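Local atomic coordinates of galactan 1,3-beta-galactosidase (Phanerochaete chrysosporium, PDB entry 7BYS), a protein that is an exo-beta-1,3-galactanase of glycoside hydrolase family 43, probably releasing galactose from beta-1,3-galactan, and carries a carbohydrate-binding module with a calcium ion. Residues K38-N41 with F45-V48; V79-K84 with S103-A108; F98-S103 with K125-P130. All coordinates share one frame; numbering follows the deposited sequence.

Overall arrangement
From the N terminus, contact 1 comes first: 38-41 meets 45-48 within the loop joining strands 30-36 and 48-53, and closes a short three-residue excursion. Contacts 2 and 3 follow in series with it and cross each other: their segments alternate along the chain and overlap at S103. Both belong to the sheet of strands 79-88, 93-101, 109-115 and 123-128, where contact 2 ties the first strand to a connecting loop and contact 3 ties the second to the fourth. F45 and V48 of contact 1 pack on V80 and P83, which joins two successive blades of the five-bladed propeller.

Contact 1 of 3, residues K38-N41 with F45-V48; sequences KSHN and FKAV
The aliphatic end of K46 runs up against S39, and there the contact is close. K46 CE lies 3.3 Å from S39 OG, with K46 CD only slightly farther, a van der Waals approach of methylenes to a hydroxyl. S39 OG is taken up by a hydrogen bond with D37, a residue that K46 also touches, and it rests over one face of the H40 ring, 4.3 Å above the plane of that ring. A type I turn, closed by N41 N to K38 O at 2.8 Å, presents S39 and H40 to the lysine, while K38 turns away to a salt bridge with E36.

The solvent side is looser. The K46 chain is extended as far as CE, its CG anti to the backbone N (chi1 177°), and bends at the last torsion (chi4 74°), which carries the ammonium round to the exposed imidazole of H40. K46 NZ then sits 3.5 Å from both CE1 and ND1 of H40, oblique to the ring. Cut back to an alanine, K46 would probably leave the S39 hydroxyl and the imidazole of H40 without the chain that packs against them. No hydrogen bond or salt bridge joins the two segments, and with K46 NZ so near the ring a protonated H40 would probably be disfavoured.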
ATOM      1  N   LYS A  38     -10.970   6.528  -5.898  1.00 11.82           N
ATOM      2  CA  LYS A  38     -11.260   5.644  -7.019  1.00 12.44           C
ATOM      3  C   LYS A  38     -12.588   4.923  -6.822  1.00 13.40           C
ATOM      4  O   LYS A  38     -12.772   3.815  -7.314  1.00 12.43           O
ATOM      5  CB  LYS A  38     -10.114   4.660  -7.243  1.00 12.94           C
ATOM      6  CG  LYS A  38      -8.811   5.357  -7.630  1.00 12.66           C
ATOM      7  CD  LYS A  38      -7.662   4.374  -7.854  1.00 15.58           C
ATOM      8  CE  LYS A  38      -6.936   4.650  -9.178  1.00 17.52           C
ATOM      9  NZ  LYS A  38      -6.485   6.073  -9.341  1.00 19.67           N
ATOM     10  N   SER A  39     -13.540   5.560  -6.132  1.00 14.11           N
ATOM     11  CA  SER A  39     -14.748   4.858  -5.705  1.00 15.53           C
ATOM     12  C   SER A  39     -15.628   4.411  -6.863  1.00 25.36           C
ATOM     13  O   SER A  39     -16.494   3.554  -6.661  1.00 23.59           O
ATOM     14  CB  SER A  39     -15.560   5.720  -4.745  1.00 18.86           C
ATOM     15  OG  SER A  39     -15.889   6.940  -5.364  1.00 22.15           O
ATOM     16  N   HIS A  40     -15.448   4.963  -8.059  1.00 19.64           N
ATOM     17  CA  HIS A  40     -16.197   4.467  -9.207  1.00 24.48           C
ATOM     18  C   HIS A  40     -15.341   3.621 -10.145  1.00 19.56           C
ATOM     19  O   HIS A  40     -15.655   3.473 -11.333  1.00 18.92           O
ATOM     20  CB  HIS A  40     -16.969   5.588  -9.896  1.00 30.35           C
ATOM     21  CG  HIS A  40     -18.080   6.129  -9.048  1.00 40.15           C
ATOM     22  ND1 HIS A  40     -18.311   7.479  -8.878  1.00 45.88           N
ATOM     23  CD2 HIS A  40     -19.003   5.492  -8.287  1.00 38.92           C
ATOM     24  CE1 HIS A  40     -19.341   7.648  -8.066  1.00 42.62           C
ATOM     25  NE2 HIS A  40     -19.778   6.458  -7.693  1.00 48.53           N
ATOM     26  N   ASN A  41     -14.273   3.032  -9.604  1.00 16.14           N
ATOM     27  CA  ASN A  41     -13.449   2.052 -10.304  1.00 14.54           C
ATOM     28  C   ASN A  41     -12.838   2.623 -11.573  1.00 16.47           C
ATOM     29  O   ASN A  41     -12.649   1.913 -12.563  1.00 21.30           O
ATOM     30  CB  ASN A  41     -14.211   0.753 -10.572  1.00 15.65           C
ATOM     31  CG  ASN A  41     -14.782   0.158  -9.307  1.00 18.37           C
ATOM     32  OD1 ASN A  41     -14.064  -0.055  -8.326  1.00 15.42           O
ATOM     33  ND2 ASN A  41     -16.085  -0.096  -9.306  1.00 25.41           N
ATOM     34  N   PHE A  45      -9.658  11.064 -12.995  1.00 13.28           N
ATOM     35  CA  PHE A  45      -9.713  11.893 -11.801  1.00 13.52           C
ATOM     36  C   PHE A  45     -11.146  12.069 -11.317  1.00 14.12           C
ATOM     37  O   PHE A  45     -12.007  12.562 -12.059  1.00 15.07           O
ATOM     38  CB  PHE A  45      -9.091  13.248 -12.103  1.00 12.27           C
ATOM     39  CG  PHE A  45      -9.043  14.179 -10.925  1.00 11.36           C
ATOM     40  CD1 PHE A  45      -8.677  13.717  -9.666  1.00 10.75           C
ATOM     41  CD2 PHE A  45      -9.322  15.527 -11.081  1.00 10.90           C
ATOM     42  CE1 PHE A  45      -8.601  14.575  -8.595  1.00 11.97           C
ATOM     43  CE2 PHE A  45      -9.246  16.391 -10.004  1.00 12.88           C
ATOM     44  CZ  PHE A  45      -8.897  15.912  -8.760  1.00 12.55           C
ATOM     45  N   LYS A  46     -11.391  11.678 -10.070  1.00 12.18           N
ATOM     46  CA  LYS A  46     -12.606  12.011  -9.346  1.00 12.51           C
ATOM     47  C   LYS A  46     -12.351  13.020  -8.239  1.00 13.11           C
ATOM     48  O   LYS A  46     -13.050  14.031  -8.159  1.00 13.61           O
ATOM     49  CB  LYS A  46     -13.246  10.748  -8.754  1.00 12.75           C
ATOM     50  CG  LYS A  46     -14.492  11.041  -7.924  1.00 14.73           C
ATOM     51  CD  LYS A  46     -15.129   9.756  -7.421  1.00 19.14           C
ATOM     52  CE  LYS A  46     -16.304  10.044  -6.499  1.00 21.37           C
ATOM     53  NZ  LYS A  46     -17.492  10.511  -7.265  1.00 34.06           N
ATOM     54  N   ALA A  47     -11.357  12.770  -7.377  1.00 11.43           N
ATOM     55  CA  ALA A  47     -11.006  13.729  -6.338  1.00 10.55           C
ATOM     56  C   ALA A  47      -9.691  13.317  -5.701  1.00  8.84           C
ATOM     57  O   ALA A  47      -9.311  12.140  -5.722  1.00 10.11           O
ATOM     58  CB  ALA A  47     -12.086  13.801  -5.256  1.00 12.13           C
ATOM     59  N   VAL A  48      -9.004  14.299  -5.122  1.00  9.33           N
ATOM     60  CA  VAL A  48      -8.006  14.028  -4.091  1.00  7.71           C
ATOM     61  C   VAL A  48      -8.753  14.125  -2.766  1.00 10.57           C
ATOM     62  O   VAL A  48      -9.256  15.195  -2.412  1.00  9.55           O
ATOM     63  CB  VAL A  48      -6.828  15.011  -4.142  1.00  9.33           C
ATOM     64  CG1 VAL A  48      -5.878  14.757  -2.958  1.00 10.22           C
ATOM     65  CG2 VAL A  48      -6.064  14.880  -5.455  1.00 10.96           C
TER

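Contact 2 of 3, residues V79-K84 with S103-A108; sequences VVERPK and SNYGAA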
ATOM      1  N   VAL A  79      -5.748  12.305 -15.633  1.00 13.96           N
ATOM      2  CA  VAL A  79      -5.138  11.500 -14.579  1.00 12.96           C
ATOM      3  C   VAL A  79      -4.561  12.427 -13.514  1.00 10.60           C
ATOM      4  O   VAL A  79      -3.824  13.370 -13.829  1.00 10.54           O
ATOM      5  CB  VAL A  79      -4.047  10.589 -15.159  1.00 14.73           C
ATOM      6  CG1 VAL A  79      -3.239   9.950 -14.046  1.00 16.22           C
ATOM      7  CG2 VAL A  79      -4.669   9.522 -16.063  1.00 21.07           C
ATOM      8  N   VAL A  80      -4.908  12.168 -12.255  1.00  9.75           N
ATOM      9  CA  VAL A  80      -4.315  12.849 -11.106  1.00  9.17           C
ATOM     10  C   VAL A  80      -3.904  11.751 -10.141  1.00  9.87           C
ATOM     11  O   VAL A  80      -4.770  11.053  -9.598  1.00 11.27           O
ATOM     12  CB  VAL A  80      -5.299  13.814 -10.430  1.00 11.14           C
ATOM     13  CG1 VAL A  80      -4.734  14.292  -9.092  1.00 10.65           C
ATOM     14  CG2 VAL A  80      -5.598  15.003 -11.335  1.00 13.63           C
ATOM     15  N   GLU A  81      -2.591  11.578  -9.940  1.00  8.93           N
ATOM     16  CA  GLU A  81      -2.096  10.436  -9.185  1.00  8.99           C
ATOM     17  C   GLU A  81      -1.083  10.862  -8.138  1.00  8.33           C
ATOM     18  O   GLU A  81      -0.376  11.861  -8.297  1.00  8.70           O
ATOM     19  CB  GLU A  81      -1.466   9.371 -10.099  1.00 10.21           C
ATOM     20  CG  GLU A  81      -2.530   8.562 -10.865  1.00 11.31           C
ATOM     21  CD  GLU A  81      -1.956   7.595 -11.883  1.00 15.83           C
ATOM     22  OE1 GLU A  81      -0.726   7.550 -12.061  1.00 14.13           O
ATOM     23  OE2 GLU A  81      -2.750   6.874 -12.523  1.00 15.71           O
ATOM     24  N   ARG A  82      -1.014  10.063  -7.077  1.00  7.77           N
ATOM     25  CA  ARG A  82       0.019  10.161  -6.055  1.00  7.80           C
ATOM     26  C   ARG A  82       0.176  11.573  -5.469  1.00  8.07           C
ATOM     27  O   ARG A  82       1.264  12.132  -5.470  1.00  9.68           O
ATOM     28  CB  ARG A  82       1.349   9.619  -6.563  1.00  6.96           C
ATOM     29  CG  ARG A  82       1.268   8.127  -6.903  1.00  7.04           C
ATOM     30  CD  ARG A  82       2.570   7.573  -7.479  1.00  8.39           C
ATOM     31  NE  ARG A  82       2.413   6.160  -7.842  1.00  8.79           N
ATOM     32  CZ  ARG A  82       2.444   5.145  -6.982  1.00  7.70           C
ATOM     33  NH1 ARG A  82       2.677   5.343  -5.691  1.00  9.40           N
ATOM     34  NH2 ARG A  82       2.273   3.908  -7.433  1.00 10.61           N
ATOM     35  N   PRO A  83      -0.911  12.161  -4.957  1.00  7.73           N
ATOM     36  CA  PRO A  83      -0.797  13.490  -4.353  1.00  6.45           C
ATOM     37  C   PRO A  83       0.130  13.467  -3.142  1.00  8.53           C
ATOM     38  O   PRO A  83       0.243  12.467  -2.434  1.00  8.61           O
ATOM     39  CB  PRO A  83      -2.234  13.802  -3.928  1.00  8.59           C
ATOM     40  CG  PRO A  83      -2.820  12.434  -3.628  1.00  8.09           C
ATOM     41  CD  PRO A  83      -2.225  11.543  -4.689  1.00  8.23           C
ATOM     42  N   LYS A  84       0.797  14.594  -2.915  1.00  8.27           N
ATOM     43  CA  LYS A  84       1.712  14.779  -1.792  1.00  7.09           C
ATOM     44  C   LYS A  84       1.531  16.224  -1.349  1.00  7.47           C
ATOM     45  O   LYS A  84       1.329  17.099  -2.192  1.00  8.83           O
ATOM     46  CB  LYS A  84       3.182  14.566  -2.243  1.00  7.56           C
ATOM     47  CG  LYS A  84       3.471  13.200  -2.892  1.00  7.88           C
ATOM     48  CD  LYS A  84       3.490  12.063  -1.882  1.00  8.27           C
ATOM     49  CE  LYS A  84       3.443  10.718  -2.605  1.00  9.55           C
ATOM     50  NZ  LYS A  84       2.029  10.228  -2.839  1.00  8.43           N
ATOM     51  N   SER A 103      -4.975  10.210 -20.196  1.00 15.63           N
ATOM     52  CA  SER A 103      -5.337   8.826 -19.917  1.00 17.86           C
ATOM     53  C   SER A 103      -4.358   7.831 -20.536  1.00 18.01           C
ATOM     54  O   SER A 103      -4.273   6.694 -20.066  1.00 19.23           O
ATOM     55  CB  SER A 103      -6.759   8.534 -20.401  1.00 21.00           C
ATOM     56  OG  SER A 103      -6.874   8.791 -21.790  1.00 19.47           O
ATOM     57  N   ASN A 104      -3.621   8.222 -21.576  1.00 15.61           N
ATOM     58  CA  ASN A 104      -2.611   7.351 -22.168  1.00 15.50           C
ATOM     59  C   ASN A 104      -1.220   7.553 -21.571  1.00 16.08           C
ATOM     60  O   ASN A 104      -0.252   6.971 -22.073  1.00 17.53           O
ATOM     61  CB  ASN A 104      -2.595   7.478 -23.703  1.00 16.31           C
ATOM     62  CG  ASN A 104      -2.117   8.835 -24.195  1.00 16.68           C
ATOM     63  OD1 ASN A 104      -1.665   9.681 -23.423  1.00 16.02           O
ATOM     64  ND2 ASN A 104      -2.216   9.047 -25.504  1.00 15.08           N
ATOM     65  N   TYR A 105      -1.102   8.374 -20.522  1.00 13.04           N
ATOM     66  CA  TYR A 105       0.165   8.651 -19.840  1.00 14.99           C
ATOM     67  C   TYR A 105       1.217   9.267 -20.762  1.00 15.06           C
ATOM     68  O   TYR A 105       2.423   9.160 -20.507  1.00 16.27           O
ATOM     69  CB  TYR A 105       0.696   7.417 -19.103  1.00 17.18           C
ATOM     70  CG  TYR A 105      -0.203   7.013 -17.968  1.00 17.19           C
ATOM     71  CD1 TYR A 105      -0.064   7.595 -16.713  1.00 16.83           C
ATOM     72  CD2 TYR A 105      -1.210   6.077 -18.149  1.00 22.11           C
ATOM     73  CE1 TYR A 105      -0.884   7.239 -15.666  1.00 17.65           C
ATOM     74  CE2 TYR A 105      -2.042   5.718 -17.107  1.00 22.22           C
ATOM     75  CZ  TYR A 105      -1.874   6.303 -15.865  1.00 20.58           C
ATOM     76  OH  TYR A 105      -2.705   5.946 -14.828  1.00 23.16           O
ATOM     77  N   GLY A 106       0.787   9.938 -21.829  1.00 13.77           N
ATOM     78  CA  GLY A 106       1.713  10.556 -22.752  1.00 14.87           C
ATOM     79  C   GLY A 106       2.137  11.964 -22.416  1.00 16.04           C
ATOM     80  O   GLY A 106       3.085  12.465 -23.024  1.00 19.63           O
ATOM     81  N   ALA A 107       1.464  12.623 -21.470  1.00 15.01           N
ATOM     82  CA  ALA A 107       1.753  14.014 -21.128  1.00 13.65           C
ATOM     83  C   ALA A 107       2.875  14.156 -20.103  1.00 12.10           C
ATOM     84  O   ALA A 107       3.668  15.100 -20.196  1.00 14.48           O
ATOM     85  CB  ALA A 107       0.486  14.707 -20.620  1.00 14.49           C
ATOM     86  N   ALA A 108       2.946  13.248 -19.124  1.00 12.73           N
ATOM     87  CA  ALA A 108       4.061  13.148 -18.176  1.00 12.29           C
ATOM     88  C   ALA A 108       4.410  14.487 -17.519  1.00 10.06           C
ATOM     89  O   ALA A 108       5.520  14.999 -17.650  1.00 12.63           O
ATOM     90  CB  ALA A 108       5.286  12.518 -18.839  1.00 13.77           C
TER
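Y105 and E81 meet through a single, very short hydrogen bond: Y105 OH donates to E81 OE2 at 2.5 Å. The carboxylate comes to the edge of the tyrosine ring, with E81 CD in the ring plane and the two planes 42° apart. E81 OE1 lies beside the ring as well, 3.6 Å from Y105 CE1. The glutamate chain is extended beyond CG, and its CG stands beside the backbone N (chi1 -75°), a setting that carries the carboxylate out from the strand to the phenol.

Apolar packing backs this bond. V79 CG1 touches Y105 CE1 at 3.9 Å, the two side chains crossing at about a right angle, and V79 CG2 reaches S103 CA at 4.0 Å, so the two branches of one valine serve different parts of the loop.

The segment 79-84 is the start of strand 79-88, the first strand of a blade in the five-bladed beta-propeller of family 43, and it pairs with strand 93-101 through V79 with D101 and E81 with H99. E81 and R82 bind galactose in another structure of this protein, and the side chain of E81 is about 5 Å from that of D137, another residue of the galactose site. The bond from Y105 is consistent with a second-shell role, probably helping to hold the E81 carboxylate in place.

Polar bonds inside the loop shape the turn that presents Y105. N104 OD1 accepts from G106 N at 2.9 Å, an Asx turn in which the donor lies 42° out of the carbonyl plane. Outside it, the carbonyl of Y105 is bonded by R136.

Contact 3 of 3, residues F98-S103 with K125-P130; sequences FHSDSS and KGSFKP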
ATOM      1  N   PHE A  98       1.259  16.598  -7.587  1.00  7.61           N
ATOM      2  CA  PHE A  98       0.712  15.327  -8.041  1.00  8.47           C
ATOM      3  C   PHE A  98       1.202  15.038  -9.449  1.00  9.17           C
ATOM      4  O   PHE A  98       1.649  15.932 -10.170  1.00  8.73           O
ATOM      5  CB  PHE A  98      -0.824  15.300  -7.960  1.00  9.52           C
ATOM      6  CG  PHE A  98      -1.511  16.449  -8.666  1.00  9.46           C
ATOM      7  CD1 PHE A  98      -1.796  17.627  -7.987  1.00 10.37           C
ATOM      8  CD2 PHE A  98      -1.893  16.332  -9.991  1.00  9.93           C
ATOM      9  CE1 PHE A  98      -2.459  18.675  -8.622  1.00  9.73           C
ATOM     10  CE2 PHE A  98      -2.556  17.383 -10.634  1.00 11.67           C
ATOM     11  CZ  PHE A  98      -2.830  18.552  -9.951  1.00 11.69           C
ATOM     12  N   HIS A  99       1.109  13.769  -9.837  1.00  7.74           N
ATOM     13  CA  HIS A  99       1.355  13.369 -11.214  1.00  8.69           C
ATOM     14  C   HIS A  99       0.123  13.753 -12.025  1.00  8.87           C
ATOM     15  O   HIS A  99      -0.992  13.312 -11.713  1.00  9.65           O
ATOM     16  CB  HIS A  99       1.602  11.861 -11.257  1.00  8.09           C
ATOM     17  CG  HIS A  99       1.686  11.275 -12.638  1.00  9.46           C
ATOM     18  ND1 HIS A  99       1.666   9.913 -12.844  1.00 10.77           N
ATOM     19  CD2 HIS A  99       1.818  11.839 -13.865  1.00  9.85           C
ATOM     20  CE1 HIS A  99       1.761   9.662 -14.139  1.00 11.35           C
ATOM     21  NE2 HIS A  99       1.849  10.813 -14.782  1.00 10.54           N
ATOM     22  N   SER A 100       0.322  14.608 -13.025  1.00 10.13           N
ATOM     23  CA  SER A 100      -0.747  15.103 -13.879  1.00 10.94           C
ATOM     24  C   SER A 100      -0.546  14.503 -15.267  1.00 12.08           C
ATOM     25  O   SER A 100       0.544  14.605 -15.838  1.00 12.47           O
ATOM     26  CB  SER A 100      -0.676  16.630 -13.911  1.00 10.47           C
ATOM     27  OG  SER A 100      -1.586  17.180 -14.851  1.00 11.77           O
ATOM     28  N   ASP A 101      -1.573  13.841 -15.797  1.00 10.56           N
ATOM     29  CA  ASP A 101      -1.364  13.170 -17.072  1.00 13.06           C
ATOM     30  C   ASP A 101      -2.663  13.071 -17.860  1.00 10.75           C
ATOM     31  O   ASP A 101      -3.754  13.380 -17.362  1.00 12.77           O
ATOM     32  CB  ASP A 101      -0.725  11.782 -16.886  1.00 13.03           C
ATOM     33  CG  ASP A 101       0.435  11.540 -17.845  1.00 12.13           C
ATOM     34  OD1 ASP A 101       0.270  11.833 -19.055  1.00 15.27           O
ATOM     35  OD2 ASP A 101       1.513  11.084 -17.396  1.00 13.28           O
ATOM     36  N   SER A 102      -2.508  12.668 -19.121  1.00 12.77           N
ATOM     37  CA  SER A 102      -3.594  12.200 -19.966  1.00 13.60           C
ATOM     38  C   SER A 102      -3.836  10.716 -19.707  1.00 14.52           C
ATOM     39  O   SER A 102      -3.022  10.028 -19.087  1.00 14.39           O
ATOM     40  CB  SER A 102      -3.249  12.441 -21.439  1.00 14.72           C
ATOM     41  OG  SER A 102      -2.060  11.766 -21.801  1.00 16.26           O
ATOM     42  N   SER A 103      -4.975  10.210 -20.196  1.00 15.63           N
ATOM     43  CA  SER A 103      -5.337   8.826 -19.917  1.00 17.86           C
ATOM     44  C   SER A 103      -4.358   7.831 -20.536  1.00 18.01           C
ATOM     45  O   SER A 103      -4.273   6.694 -20.066  1.00 19.23           O
ATOM     46  CB  SER A 103      -6.759   8.534 -20.401  1.00 21.00           C
ATOM     47  OG  SER A 103      -6.874   8.791 -21.790  1.00 19.47           O
ATOM     48  N   LYS A 125      -2.955  25.333  -9.762  1.00 13.73           N
ATOM     49  CA  LYS A 125      -2.128  26.367 -10.362  1.00 15.97           C
ATOM     50  C   LYS A 125      -1.654  26.015 -11.759  1.00 17.83           C
ATOM     51  O   LYS A 125      -1.030  26.858 -12.416  1.00 17.09           O
ATOM     52  CB  LYS A 125      -0.895  26.638  -9.488  1.00 15.76           C
ATOM     53  CG  LYS A 125      -1.207  27.104  -8.074  1.00 20.38           C
ATOM     54  CD  LYS A 125      -1.969  28.423  -8.075  1.00 27.20           C
ATOM     55  CE  LYS A 125      -1.388  29.398  -7.060  1.00 35.34           C
ATOM     56  NZ  LYS A 125       0.091  29.572  -7.217  1.00 35.14           N
ATOM     57  N   GLY A 126      -1.921  24.801 -12.230  1.00 13.93           N
ATOM     58  CA  GLY A 126      -1.421  24.387 -13.522  1.00 14.96           C
ATOM     59  C   GLY A 126      -0.489  23.193 -13.480  1.00 12.26           C
ATOM     60  O   GLY A 126       0.047  22.822 -12.424  1.00 12.79           O
ATOM     61  N   SER A 127      -0.293  22.582 -14.642  1.00 13.31           N
ATOM     62  CA  SER A 127       0.599  21.443 -14.792  1.00 13.70           C
ATOM     63  C   SER A 127       1.759  21.782 -15.720  1.00 15.23           C
ATOM     64  O   SER A 127       1.631  22.626 -16.617  1.00 16.91           O
ATOM     65  CB  SER A 127      -0.163  20.229 -15.327  1.00 13.18           C
ATOM     66  OG  SER A 127      -1.232  19.892 -14.456  1.00 14.21           O
ATOM     67  N   PHE A 128       2.893  21.108 -15.513  1.00 13.81           N
ATOM     68  CA  PHE A 128       4.082  21.388 -16.307  1.00 13.32           C
ATOM     69  C   PHE A 128       5.057  20.214 -16.243  1.00 13.57           C
ATOM     70  O   PHE A 128       4.925  19.312 -15.410  1.00 12.23           O
ATOM     71  CB  PHE A 128       4.755  22.693 -15.856  1.00 12.26           C
ATOM     72  CG  PHE A 128       5.189  22.687 -14.408  1.00 14.43           C
ATOM     73  CD1 PHE A 128       4.315  23.055 -13.394  1.00 14.84           C
ATOM     74  CD2 PHE A 128       6.469  22.307 -14.066  1.00 14.60           C
ATOM     75  CE1 PHE A 128       4.724  23.047 -12.070  1.00 17.78           C
ATOM     76  CE2 PHE A 128       6.880  22.295 -12.743  1.00 15.78           C
ATOM     77  CZ  PHE A 128       6.002  22.666 -11.751  1.00 15.20           C
ATOM     78  N   LYS A 129       6.031  20.224 -17.171  1.00 14.35           N
ATOM     79  CA  LYS A 129       7.136  19.269 -17.151  1.00 14.38           C
ATOM     80  C   LYS A 129       8.300  19.862 -16.373  1.00 14.67           C
ATOM     81  O   LYS A 129       8.802  20.933 -16.755  1.00 17.25           O
ATOM     82  CB  LYS A 129       7.599  18.962 -18.562  1.00 14.72           C
ATOM     83  CG  LYS A 129       6.671  18.055 -19.358  1.00 17.06           C
ATOM     84  CD  LYS A 129       7.352  17.619 -20.653  1.00 22.93           C
ATOM     85  CE  LYS A 129       6.555  16.563 -21.393  1.00 29.08           C
ATOM     86  NZ  LYS A 129       6.545  15.271 -20.668  1.00 22.53           N
ATOM     87  N   PRO A 130       8.775  19.208 -15.311  1.00 13.97           N
ATOM     88  CA  PRO A 130       9.878  19.770 -14.514  1.00 16.14           C
ATOM     89  C   PRO A 130      11.181  19.823 -15.305  1.00 15.24           C
ATOM     90  O   PRO A 130      11.650  18.811 -15.837  1.00 15.26           O
ATOM     91  CB  PRO A 130       9.986  18.809 -13.325  1.00 17.06           C
ATOM     92  CG  PRO A 130       9.361  17.550 -13.795  1.00 18.88           C
ATOM     93  CD  PRO A 130       8.275  17.941 -14.758  1.00 14.40           C
TER
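S100 OG is set beside the carbonyl carbon and opposite the backbone N (chi1 173°), whereas S127 OG lies beside its own backbone N (chi1 -58°); with both CB atoms directed at the other segment, the two hydroxyls come together. Their oxygens, S100 OG and S127 OG, are 2.8 Å apart, a hydrogen-bonding distance, and S127 OG is also hydrogen-bonded to the hydroxyl of Y124. Behind the hydroxyls the CB atoms come near as well, S100 CB to S127 CB at 3.9 Å.

Next to S100, polar bonds hold the D101 carboxylate. H99 NE2 donates to D101 OD2 at 2.6 Å, nearly in the ring plane and to the anti lone pair of the carboxylate oxygen. The other oxygen, D101 OD1, takes S102 N and, from beyond the strand, A107 N and A108 N, so three backbone N-H groups help to fix this carboxylate.

The two serines belong to strands 93-101 and 123-128, second and fourth in their propeller blade. Strand 109-115 separates these strands in sheet order, pairing with one through S100 and M109 and with the other through K125 and V112, yet the serine side chains meet directly at this end, while F128 packs on V110 and V112.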